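Local coordinates for flavin-nucleotide-binding protein (Azotobacter vinelandii, PDB 6RK0), which binds flavin-adenine dinucleotide and heme b and probably acts as a low-potential terminal oxidase associated with the iron-only nitrogenase, at residues L27-L39 with L164-G176. Residues are numbered along the deposited sequence; the frame is centred on the assembly and turned at random.
Sequences LARYDQETVKAIL and LSIAEASCKVRTG. With FAD (flavin-adenine dinucleotide), chain G.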
ATOM      1  N   LEU A  27     -16.451 -11.464  -4.570  1.00 10.52           N
ATOM      2  CA  LEU A  27     -16.039 -10.112  -4.184  1.00 10.21           C
ATOM      3  C   LEU A  27     -15.617  -9.257  -5.374  1.00 10.16           C
ATOM      4  O   LEU A  27     -15.303  -8.075  -5.197  1.00 10.32           O
ATOM      5  CB  LEU A  27     -14.904 -10.168  -3.176  1.00 10.34           C
ATOM      6  CG  LEU A  27     -15.263 -10.897  -1.890  1.00 10.82           C
ATOM      7  CD1 LEU A  27     -13.999 -10.840  -0.974  1.00 11.90           C
ATOM      8  CD2 LEU A  27     -16.483 -10.371  -1.201  1.00 11.15           C
ATOM      9  N   ALA A  28     -15.547  -9.839  -6.565  1.00 10.39           N
ATOM     10  CA  ALA A  28     -15.034  -9.125  -7.725  1.00 11.04           C
ATOM     11  C   ALA A  28     -16.022  -8.070  -8.201  1.00 11.15           C
ATOM     12  O   ALA A  28     -17.251  -8.254  -8.167  1.00 12.20           O
ATOM     13  CB  ALA A  28     -14.809 -10.086  -8.882  1.00 11.98           C
ATOM     14  N   ARG A  29     -15.487  -6.955  -8.691  1.00 11.28           N
ATOM     15  CA  ARG A  29     -16.258  -5.926  -9.392  1.00 12.25           C
ATOM     16  C   ARG A  29     -15.442  -5.484 -10.584  1.00 11.73           C
ATOM     17  O   ARG A  29     -14.241  -5.235 -10.455  1.00 11.88           O
ATOM     18  CB  ARG A  29     -16.534  -4.716  -8.480  1.00 13.94           C
ATOM     19  CG  ARG A  29     -17.316  -5.038  -7.242  1.00 17.52           C
ATOM     20  CD  ARG A  29     -18.774  -5.230  -7.556  1.00 20.28           C
ATOM     21  NE  ARG A  29     -19.408  -4.029  -8.127  1.00 24.21           N
ATOM     22  CZ  ARG A  29     -20.434  -3.374  -7.585  1.00 25.22           C
ATOM     23  NH1 ARG A  29     -20.967  -3.758  -6.432  1.00 30.12           N
ATOM     24  NH2 ARG A  29     -20.921  -2.325  -8.221  1.00 25.21           N
ATOM     25  N   TYR A  30     -16.096  -5.363 -11.730  1.00 11.82           N
ATOM     26  CA  TYR A  30     -15.445  -4.933 -12.949  1.00 12.44           C
ATOM     27  C   TYR A  30     -16.038  -3.650 -13.506  1.00 12.88           C
ATOM     28  O   TYR A  30     -15.505  -3.105 -14.493  1.00 13.93           O
ATOM     29  CB  TYR A  30     -15.513  -6.025 -14.030  1.00 12.76           C
ATOM     30  CG  TYR A  30     -14.927  -7.332 -13.565  1.00 12.58           C
ATOM     31  CD1 TYR A  30     -13.546  -7.506 -13.446  1.00 12.22           C
ATOM     32  CD2 TYR A  30     -15.756  -8.388 -13.244  1.00 13.51           C
ATOM     33  CE1 TYR A  30     -12.997  -8.728 -13.032  1.00 12.03           C
ATOM     34  CE2 TYR A  30     -15.232  -9.606 -12.820  1.00 13.48           C
ATOM     35  CZ  TYR A  30     -13.848  -9.760 -12.739  1.00 12.58           C
ATOM     36  OH  TYR A  30     -13.299 -10.960 -12.366  1.00 13.23           O
ATOM     37  N   ASP A  31     -17.149  -3.179 -12.940  1.00 12.85           N
ATOM     38  CA  ASP A  31     -17.787  -1.977 -13.449  1.00 13.11           C
ATOM     39  C   ASP A  31     -16.885  -0.765 -13.256  1.00 13.78           C
ATOM     40  O   ASP A  31     -16.229  -0.596 -12.217  1.00 13.46           O
ATOM     41  CB  ASP A  31     -19.123  -1.759 -12.749  1.00 14.14           C
ATOM     42  CG  ASP A  31     -19.000  -1.750 -11.245  1.00 16.74           C
ATOM     43  OD1 ASP A  31     -18.630  -2.787 -10.645  1.00 17.62           O
ATOM     44  OD2 ASP A  31     -19.243  -0.677 -10.663  1.00 18.30           O
ATOM     45  N   GLN A  32     -16.887   0.101 -14.264  1.00 15.50           N
ATOM     46  CA  GLN A  32     -15.992   1.252 -14.212  1.00 17.59           C
ATOM     47  C   GLN A  32     -16.385   2.232 -13.104  1.00 15.57           C
ATOM     48  O   GLN A  32     -15.514   2.946 -12.600  1.00 15.05           O
ATOM     49  CB  GLN A  32     -15.784   1.795 -15.630  1.00 22.98           C
ATOM     50  CG  GLN A  32     -14.894   0.810 -16.556  1.00 25.68           C
ATOM     51  CD  GLN A  32     -13.338   0.898 -16.313  1.00 25.39           C
ATOM     52  OE1 GLN A  32     -12.813   2.008 -16.332  1.00 26.87           O
ATOM     53  NE2 GLN A  32     -12.607  -0.266 -16.120  1.00 26.07           N
ATOM     54  N   GLU A  33     -17.645   2.250 -12.649  1.00 15.50           N
ATOM     55  CA  GLU A  33     -17.986   3.095 -11.509  1.00 16.41           C
ATOM     56  C   GLU A  33     -17.191   2.700 -10.268  1.00 14.29           C
ATOM     57  O   GLU A  33     -16.682   3.565  -9.547  1.00 14.22           O
ATOM     58  CB  GLU A  33     -19.487   3.000 -11.233  1.00 21.18           C
ATOM     59  CG  GLU A  33     -19.922   3.886 -10.104  1.00 27.52           C
ATOM     60  CD  GLU A  33     -21.422   3.850  -9.877  1.00 37.30           C
ATOM     61  OE1 GLU A  33     -22.180   3.390 -10.776  1.00 39.98           O
ATOM     62  OE2 GLU A  33     -21.843   4.292  -8.789  1.00 55.73           O
ATOM     63  N   THR A  34     -17.072   1.401 -10.007  1.00 13.18           N
ATOM     64  CA  THR A  34     -16.287   0.935  -8.867  1.00 12.42           C
ATOM     65  C   THR A  34     -14.796   1.200  -9.073  1.00 11.09           C
ATOM     66  O   THR A  34     -14.105   1.656  -8.154  1.00 11.20           O
ATOM     67  CB  THR A  34     -16.560  -0.541  -8.589  1.00 13.41           C
ATOM     68  OG1 THR A  34     -17.953  -0.715  -8.290  1.00 15.13           O
ATOM     69  CG2 THR A  34     -15.708  -1.025  -7.392  1.00 13.19           C
ATOM     70  N   VAL A  35     -14.287   0.931 -10.270  1.00 10.80           N
ATOM     71  CA  VAL A  35     -12.878   1.206 -10.564  1.00 10.62           C
ATOM     72  C   VAL A  35     -12.556   2.648 -10.227  1.00 10.62           C
ATOM     73  O   VAL A  35     -11.605   2.954  -9.512  1.00 10.67           O
ATOM     74  CB  VAL A  35     -12.566   0.880 -12.039  1.00 10.99           C
ATOM     75  CG1 VAL A  35     -11.193   1.348 -12.456  1.00 12.06           C
ATOM     76  CG2 VAL A  35     -12.773  -0.611 -12.326  1.00 11.46           C
ATOM     77  N   LYS A  36     -13.353   3.574 -10.788  1.00 10.69           N
ATOM     78  CA  LYS A  36     -13.120   5.004 -10.568  1.00 10.91           C
ATOM     79  C   LYS A  36     -13.275   5.387  -9.105  1.00 11.10           C
ATOM     80  O   LYS A  36     -12.516   6.217  -8.592  1.00 11.71           O
ATOM     81  CB  LYS A  36     -14.059   5.840 -11.446  1.00 11.30           C
ATOM     82  CG  LYS A  36     -13.724   5.739 -12.902  1.00 11.90           C
ATOM     83  CD  LYS A  36     -14.718   6.537 -13.760  1.00 13.48           C
ATOM     84  CE  LYS A  36     -14.358   6.473 -15.230  1.00 15.76           C
ATOM     85  NZ  LYS A  36     -15.280   7.363 -15.996  1.00 18.87           N
ATOM     86  N   ALA A  37     -14.257   4.807  -8.410  1.00 11.35           N
ATOM     87  CA  ALA A  37     -14.471   5.181  -7.017  1.00 11.94           C
ATOM     88  C   ALA A  37     -13.297   4.777  -6.141  1.00 11.75           C
ATOM     89  O   ALA A  37     -12.941   5.501  -5.197  1.00 13.14           O
ATOM     90  CB  ALA A  37     -15.756   4.575  -6.480  1.00 13.44           C
ATOM     91  N   ILE A  38     -12.665   3.632  -6.419  1.00 10.95           N
ATOM     92  CA  ILE A  38     -11.495   3.240  -5.640  1.00 10.95           C
ATOM     93  C   ILE A  38     -10.309   4.127  -5.997  1.00 10.37           C
ATOM     94  O   ILE A  38      -9.615   4.652  -5.119  1.00 10.93           O
ATOM     95  CB  ILE A  38     -11.192   1.745  -5.834  1.00 11.44           C
ATOM     96  CG1 ILE A  38     -12.367   0.873  -5.359  1.00 12.04           C
ATOM     97  CG2 ILE A  38      -9.922   1.366  -5.102  1.00 12.00           C
ATOM     98  CD1 ILE A  38     -12.275  -0.607  -5.694  1.00 12.58           C
ATOM     99  N   LEU A  39     -10.074   4.330  -7.296  1.00 10.17           N
ATOM    100  CA  LEU A  39      -8.962   5.173  -7.716  1.00 10.48           C
ATOM    101  C   LEU A  39      -9.096   6.595  -7.172  1.00 10.88           C
ATOM    102  O   LEU A  39      -8.096   7.242  -6.859  1.00 12.34           O
ATOM    103  CB  LEU A  39      -8.898   5.203  -9.231  1.00 10.26           C
ATOM    104  CG  LEU A  39      -8.545   3.882  -9.924  1.00 10.10           C
ATOM    105  CD1 LEU A  39      -8.667   4.066 -11.424  1.00 10.73           C
ATOM    106  CD2 LEU A  39      -7.134   3.413  -9.535  1.00 11.00           C
ATOM    107  N   LEU A 164      -1.550   5.116 -17.771  1.00 10.65           N
ATOM    108  CA  LEU A 164      -2.051   3.786 -18.047  1.00 10.54           C
ATOM    109  C   LEU A 164      -3.562   3.859 -18.123  1.00 10.49           C
ATOM    110  O   LEU A 164      -4.207   4.463 -17.267  1.00 10.52           O
ATOM    111  CB  LEU A 164      -1.629   2.839 -16.918  1.00 10.80           C
ATOM    112  CG  LEU A 164      -2.047   1.389 -17.008  1.00 11.30           C
ATOM    113  CD1 LEU A 164      -1.394   0.674 -18.202  1.00 12.50           C
ATOM    114  CD2 LEU A 164      -1.685   0.657 -15.686  1.00 12.70           C
ATOM    115  N   SER A 165      -4.137   3.221 -19.136  1.00 10.62           N
ATOM    116  CA  SER A 165      -5.580   3.096 -19.238  1.00 10.59           C
ATOM    117  C   SER A 165      -6.145   2.386 -18.010  1.00 10.28           C
ATOM    118  O   SER A 165      -5.556   1.449 -17.478  1.00 10.91           O
ATOM    119  CB  SER A 165      -5.902   2.268 -20.470  1.00 11.65           C
ATOM    120  OG  SER A 165      -7.278   1.964 -20.544  1.00 12.67           O
ATOM    121  N   ILE A 166      -7.349   2.802 -17.612  1.00 10.26           N
ATOM    122  CA  ILE A 166      -8.072   2.108 -16.555  1.00 10.74           C
ATOM    123  C   ILE A 166      -8.927   0.981 -17.082  1.00 10.64           C
ATOM    124  O   ILE A 166      -9.628   0.332 -16.298  1.00 11.44           O
ATOM    125  CB  ILE A 166      -8.891   3.069 -15.664  1.00 11.19           C
ATOM    126  CG1 ILE A 166     -10.123   3.602 -16.408  1.00 11.94           C
ATOM    127  CG2 ILE A 166      -8.033   4.171 -15.123  1.00 11.79           C
ATOM    128  CD1 ILE A 166     -11.023   4.484 -15.549  1.00 13.70           C
ATOM    129  N   ALA A 167      -8.919   0.712 -18.397  1.00 10.78           N
ATOM    130  CA  ALA A 167      -9.896  -0.210 -18.961  1.00 11.16           C
ATOM    131  C   ALA A 167      -9.665  -1.658 -18.540  1.00 10.94           C
ATOM    132  O   ALA A 167     -10.633  -2.394 -18.329  1.00 12.40           O
ATOM    133  CB  ALA A 167      -9.861  -0.104 -20.473  1.00 12.21           C
ATOM    134  N   GLU A 168      -8.412  -2.109 -18.467  1.00 10.36           N
ATOM    135  CA  GLU A 168      -8.143  -3.519 -18.172  1.00 10.56           C
ATOM    136  C   GLU A 168      -7.950  -3.639 -16.660  1.00 10.38           C
ATOM    137  O   GLU A 168      -6.839  -3.703 -16.154  1.00 11.32           O
ATOM    138  CB  GLU A 168      -6.948  -4.044 -18.959  1.00 11.42           C
ATOM    139  CG  GLU A 168      -6.925  -5.556 -18.932  1.00 11.98           C
ATOM    140  CD  GLU A 168      -5.735  -6.202 -19.591  1.00 12.79           C
ATOM    141  OE1 GLU A 168      -4.832  -5.511 -20.105  1.00 14.13           O
ATOM    142  OE2 GLU A 168      -5.672  -7.451 -19.555  1.00 13.06           O
ATOM    143  N   ALA A 169      -9.075  -3.620 -15.961  1.00 10.39           N
ATOM    144  CA  ALA A 169      -9.087  -3.480 -14.498  1.00 10.60           C
ATOM    145  C   ALA A 169      -9.931  -4.557 -13.840  1.00 10.01           C
ATOM    146  O   ALA A 169     -11.028  -4.892 -14.302  1.00 10.65           O
ATOM    147  CB  ALA A 169      -9.718  -2.126 -14.106  1.00 11.31           C
ATOM    148  N   SER A 170      -9.443  -5.031 -12.697  1.00  9.44           N
ATOM    149  CA  SER A 170     -10.224  -5.873 -11.801  1.00  9.46           C
ATOM    150  C   SER A 170     -10.258  -5.216 -10.433  1.00  9.05           C
ATOM    151  O   SER A 170      -9.237  -4.685  -9.961  1.00  9.27           O
ATOM    152  CB  SER A 170      -9.638  -7.272 -11.693  1.00 10.14           C
ATOM    153  OG  SER A 170      -8.280  -7.237 -11.313  1.00 10.06           O
ATOM    154  N   CYS A 171     -11.416  -5.290  -9.774  1.00  9.39           N
ATOM    155  CA  CYS A 171     -11.521  -4.876  -8.387  1.00  9.90           C
ATOM    156  C   CYS A 171     -11.962  -6.028  -7.507  1.00  9.43           C
ATOM    157  O   CYS A 171     -12.693  -6.926  -7.964  1.00  9.80           O
ATOM    158  CB  CYS A 171     -12.523  -3.751  -8.166  1.00 10.74           C
ATOM    159  SG  CYS A 171     -12.434  -2.394  -9.318  1.00 11.67           S
ATOM    160  N   LYS A 172     -11.587  -5.974  -6.227  1.00  9.56           N
ATOM    161  CA  LYS A 172     -12.198  -6.781  -5.196  1.00  9.16           C
ATOM    162  C   LYS A 172     -12.548  -5.850  -4.059  1.00  8.92           C
ATOM    163  O   LYS A 172     -11.764  -4.954  -3.718  1.00  9.30           O
ATOM    164  CB  LYS A 172     -11.296  -7.946  -4.687  1.00 10.55           C
ATOM    165  CG  LYS A 172     -11.100  -9.049  -5.713  1.00 10.91           C
ATOM    166  CD  LYS A 172     -10.102 -10.092  -5.275  1.00 10.95           C
ATOM    167  CE  LYS A 172     -10.554 -11.048  -4.146  1.00 10.85           C
ATOM    168  NZ  LYS A 172      -9.458 -12.006  -3.803  1.00  9.98           N
ATOM    169  N   VAL A 173     -13.725  -6.063  -3.464  1.00  9.10           N
ATOM    170  CA  VAL A 173     -14.212  -5.253  -2.352  1.00  9.42           C
ATOM    171  C   VAL A 173     -14.831  -6.172  -1.328  1.00  9.33           C
ATOM    172  O   VAL A 173     -15.660  -7.020  -1.686  1.00 10.12           O
ATOM    173  CB  VAL A 173     -15.262  -4.216  -2.828  1.00 10.31           C
ATOM    174  CG1 VAL A 173     -15.844  -3.459  -1.637  1.00 11.58           C
ATOM    175  CG2 VAL A 173     -14.645  -3.264  -3.850  1.00 10.62           C
ATOM    176  N   ARG A 174     -14.477  -5.971  -0.058  1.00  9.56           N
ATOM    177  CA  ARG A 174     -15.170  -6.621   1.046  1.00  9.95           C
ATOM    178  C   ARG A 174     -15.625  -5.558   2.020  1.00  9.83           C
ATOM    179  O   ARG A 174     -14.836  -4.672   2.385  1.00  9.59           O
ATOM    180  CB  ARG A 174     -14.313  -7.652   1.780  1.00 10.26           C
ATOM    181  CG  ARG A 174     -15.167  -8.547   2.689  1.00 10.50           C
ATOM    182  CD  ARG A 174     -14.327  -9.200   3.786  1.00 10.58           C
ATOM    183  NE  ARG A 174     -15.060 -10.251   4.489  1.00 10.50           N
ATOM    184  CZ  ARG A 174     -15.987 -10.054   5.427  1.00  9.96           C
ATOM    185  NH1 ARG A 174     -16.244  -8.849   5.921  1.00  9.84           N
ATOM    186  NH2 ARG A 174     -16.636 -11.130   5.907  1.00 10.69           N
ATOM    187  N   THR A 175     -16.880  -5.674   2.456  1.00 10.37           N
ATOM    188  CA  THR A 175     -17.464  -4.846   3.492  1.00 10.96           C
ATOM    189  C   THR A 175     -18.212  -5.741   4.486  1.00 10.39           C
ATOM    190  O   THR A 175     -18.509  -6.891   4.189  1.00 11.04           O
ATOM    191  CB  THR A 175     -18.468  -3.811   2.928  1.00 13.06           C
ATOM    192  OG1 THR A 175     -19.556  -4.498   2.282  1.00 15.11           O
ATOM    193  CG2 THR A 175     -17.829  -2.865   1.906  1.00 13.48           C
ATOM    194  N   GLY A 176     -18.570  -5.165   5.628  1.00 10.81           N
ATOM    195  CA  GLY A 176     -19.528  -5.776   6.533  1.00 11.33           C
ATOM    196  C   GLY A 176     -18.938  -6.758   7.523  1.00 10.97           C
ATOM    197  O   GLY A 176     -17.719  -6.873   7.698  1.00 10.45           O
TER
HETATM  198  PA  FAD G 404      -6.560 -14.910  -8.575  1.00  9.97           P
HETATM  199  O1A FAD G 404      -8.032 -14.912  -8.399  1.00 10.46           O
HETATM  200  O2A FAD G 404      -5.908 -16.174  -9.037  1.00 11.00           O
HETATM  201  O5B FAD G 404      -6.135 -13.702  -9.517  1.00 10.02           O
HETATM  202  C5B FAD G 404      -6.697 -13.612 -10.844  1.00  9.98           C
HETATM  203  C4B FAD G 404      -6.931 -12.164 -11.184  1.00  9.83           C
HETATM  204  O4B FAD G 404      -7.836 -11.591 -10.217  1.00  9.45           O
HETATM  205  C3B FAD G 404      -5.711 -11.260 -11.108  1.00  9.66           C
HETATM  206  O3B FAD G 404      -4.868 -11.394 -12.234  1.00  9.94           O
HETATM  207  C2B FAD G 404      -6.350  -9.886 -10.924  1.00  9.59           C
HETATM  208  O2B FAD G 404      -6.733  -9.384 -12.181  1.00 10.01           O
HETATM  209  C1B FAD G 404      -7.567 -10.210 -10.057  1.00  9.21           C
HETATM  210  N9A FAD G 404      -7.332  -9.964  -8.635  1.00  8.89           N
HETATM  211  C8A FAD G 404      -6.791 -10.808  -7.707  1.00  9.09           C
HETATM  212  N7A FAD G 404      -6.649 -10.259  -6.528  1.00  9.25           N
HETATM  213  C5A FAD G 404      -7.111  -8.966  -6.692  1.00  8.64           C
HETATM  214  C6A FAD G 404      -7.219  -7.872  -5.802  1.00  8.79           C
HETATM  215  N6A FAD G 404      -6.817  -7.895  -4.517  1.00  9.69           N
HETATM  216  N1A FAD G 404      -7.711  -6.712  -6.298  1.00  9.16           N
HETATM  217  C2A FAD G 404      -8.087  -6.668  -7.579  1.00  9.02           C
HETATM  218  N3A FAD G 404      -8.031  -7.620  -8.512  1.00  8.89           N
HETATM  219  C4A FAD G 404      -7.539  -8.769  -7.986  1.00  8.45           C
HETATM  220  N1  FAD G 404      -4.985 -12.490   0.352  1.00  9.36           N
HETATM  221  C2  FAD G 404      -4.432 -13.505   1.084  1.00 10.69           C
HETATM  222  O2  FAD G 404      -4.345 -14.657   0.637  1.00 12.32           O
HETATM  223  N3  FAD G 404      -3.921 -13.251   2.338  1.00 10.02           N
HETATM  224  C4  FAD G 404      -3.916 -12.036   2.950  1.00  9.63           C
HETATM  225  O4  FAD G 404      -3.384 -11.867   4.047  1.00 10.29           O
HETATM  226  C4X FAD G 404      -4.556 -10.986   2.188  1.00  9.02           C
HETATM  227  N5  FAD G 404      -4.633  -9.756   2.731  1.00  9.53           N
HETATM  228  C5X FAD G 404      -5.175  -8.734   1.949  1.00  9.21           C
HETATM  229  C6  FAD G 404      -5.201  -7.426   2.466  1.00  8.86           C
HETATM  230  C7  FAD G 404      -5.703  -6.366   1.712  1.00  8.91           C
HETATM  231  C7M FAD G 404      -5.742  -4.970   2.298  1.00  9.72           C
HETATM  232  C8  FAD G 404      -6.178  -6.619   0.406  1.00  8.77           C
HETATM  233  C8M FAD G 404      -6.646  -5.508  -0.471  1.00  9.39           C
HETATM  234  C9  FAD G 404      -6.183  -7.922  -0.085  1.00  8.77           C
HETATM  235  C9A FAD G 404      -5.670  -8.972   0.652  1.00  8.65           C
HETATM  236  N10 FAD G 404      -5.666 -10.303   0.175  1.00  8.74           N
HETATM  237  C10 FAD G 404      -5.039 -11.306   0.892  1.00  9.13           C
HETATM  238  C1' FAD G 404      -6.196 -10.656  -1.153  1.00  8.72           C
HETATM  239  C2' FAD G 404      -5.104 -10.717  -2.207  1.00  8.87           C
HETATM  240  O2' FAD G 404      -4.813  -9.406  -2.661  1.00  8.57           O
HETATM  241  C3' FAD G 404      -5.551 -11.574  -3.388  1.00  9.02           C
HETATM  242  O3' FAD G 404      -6.757 -11.049  -3.925  1.00  9.06           O
HETATM  243  C4' FAD G 404      -5.757 -13.038  -3.022  1.00 10.07           C
HETATM  244  O4' FAD G 404      -4.608 -13.523  -2.326  1.00 10.98           O
HETATM  245  C5' FAD G 404      -5.951 -13.882  -4.254  1.00 10.52           C
HETATM  246  O5' FAD G 404      -4.847 -13.677  -5.162  1.00 10.24           O
HETATM  247  P   FAD G 404      -4.595 -14.639  -6.386  1.00 10.64           P
HETATM  248  O1P FAD G 404      -4.524 -16.080  -5.956  1.00 11.89           O
HETATM  249  O2P FAD G 404      -3.419 -14.066  -7.165  1.00 11.75           O
HETATM  250  O3P FAD G 404      -5.934 -14.385  -7.217  1.00 10.27           O
HETATM  251  O   HOH W   1     -12.980  -3.268 -15.579  1.00 15.40           O
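The Tyr30 ring turns an edge to the backbone of 169-174: CD1 sits 3.7 Å from Ala169 O, near the ring plane, while Ser170 CB approaches CE1 obliquely. Tyr30 OH is hydrogen-bonded to Val21 N. Asp31 meets the Arg29 guanidinium at its edge, in plane, OD1 holding Arg29 NE in a 2.9 Å salt bridge. The second flat group to reach across is the Gln32 amide, whose NE2 donates to Ile166 O at 3.0 Å, lifted 37° out of the carbonyl plane. A bend at chi2 (-80°) folds the Gln32 chain back toward 166-169, and NE2 donates to a water that bridges Tyr30 O and Ala169 O. An alanine in place of Gln32 would probably leave Ile166 O without this donor and the water with one partner fewer.

Ala28 and Arg29 pair antiparallel with Lys172 and Cys171; Arg29 and Cys171 exchange two backbone bonds, and Val173 N donates to Leu27 O. On the sheet face that carries Arg29, Cys171 SG packs 3.5 Å from Val35 CG2, and Ile38 CD1 rests on Cys171 CB and Val173 CG2. Asp31 N-caps the helix: its OD2 takes Thr34 N and Thr34 OG1 from one face.

On the cofactor side, Ser170 OG accepts from FAD O2B and donates to adenine N3A, both at 2.8 Å, while Lys172 NZ hydrogen-bonds to FAD O3' and heme O2A. Strand 169-174 runs between 28-29 and 108-118 in the antiparallel sheet, consistent with the split barrel of the pyridoxamine 5'-phosphate oxidase family; the axis of 32-39 crosses 169-174 at 74°, with Leu39 reaching strands 54-65, 68-74 and 108-118.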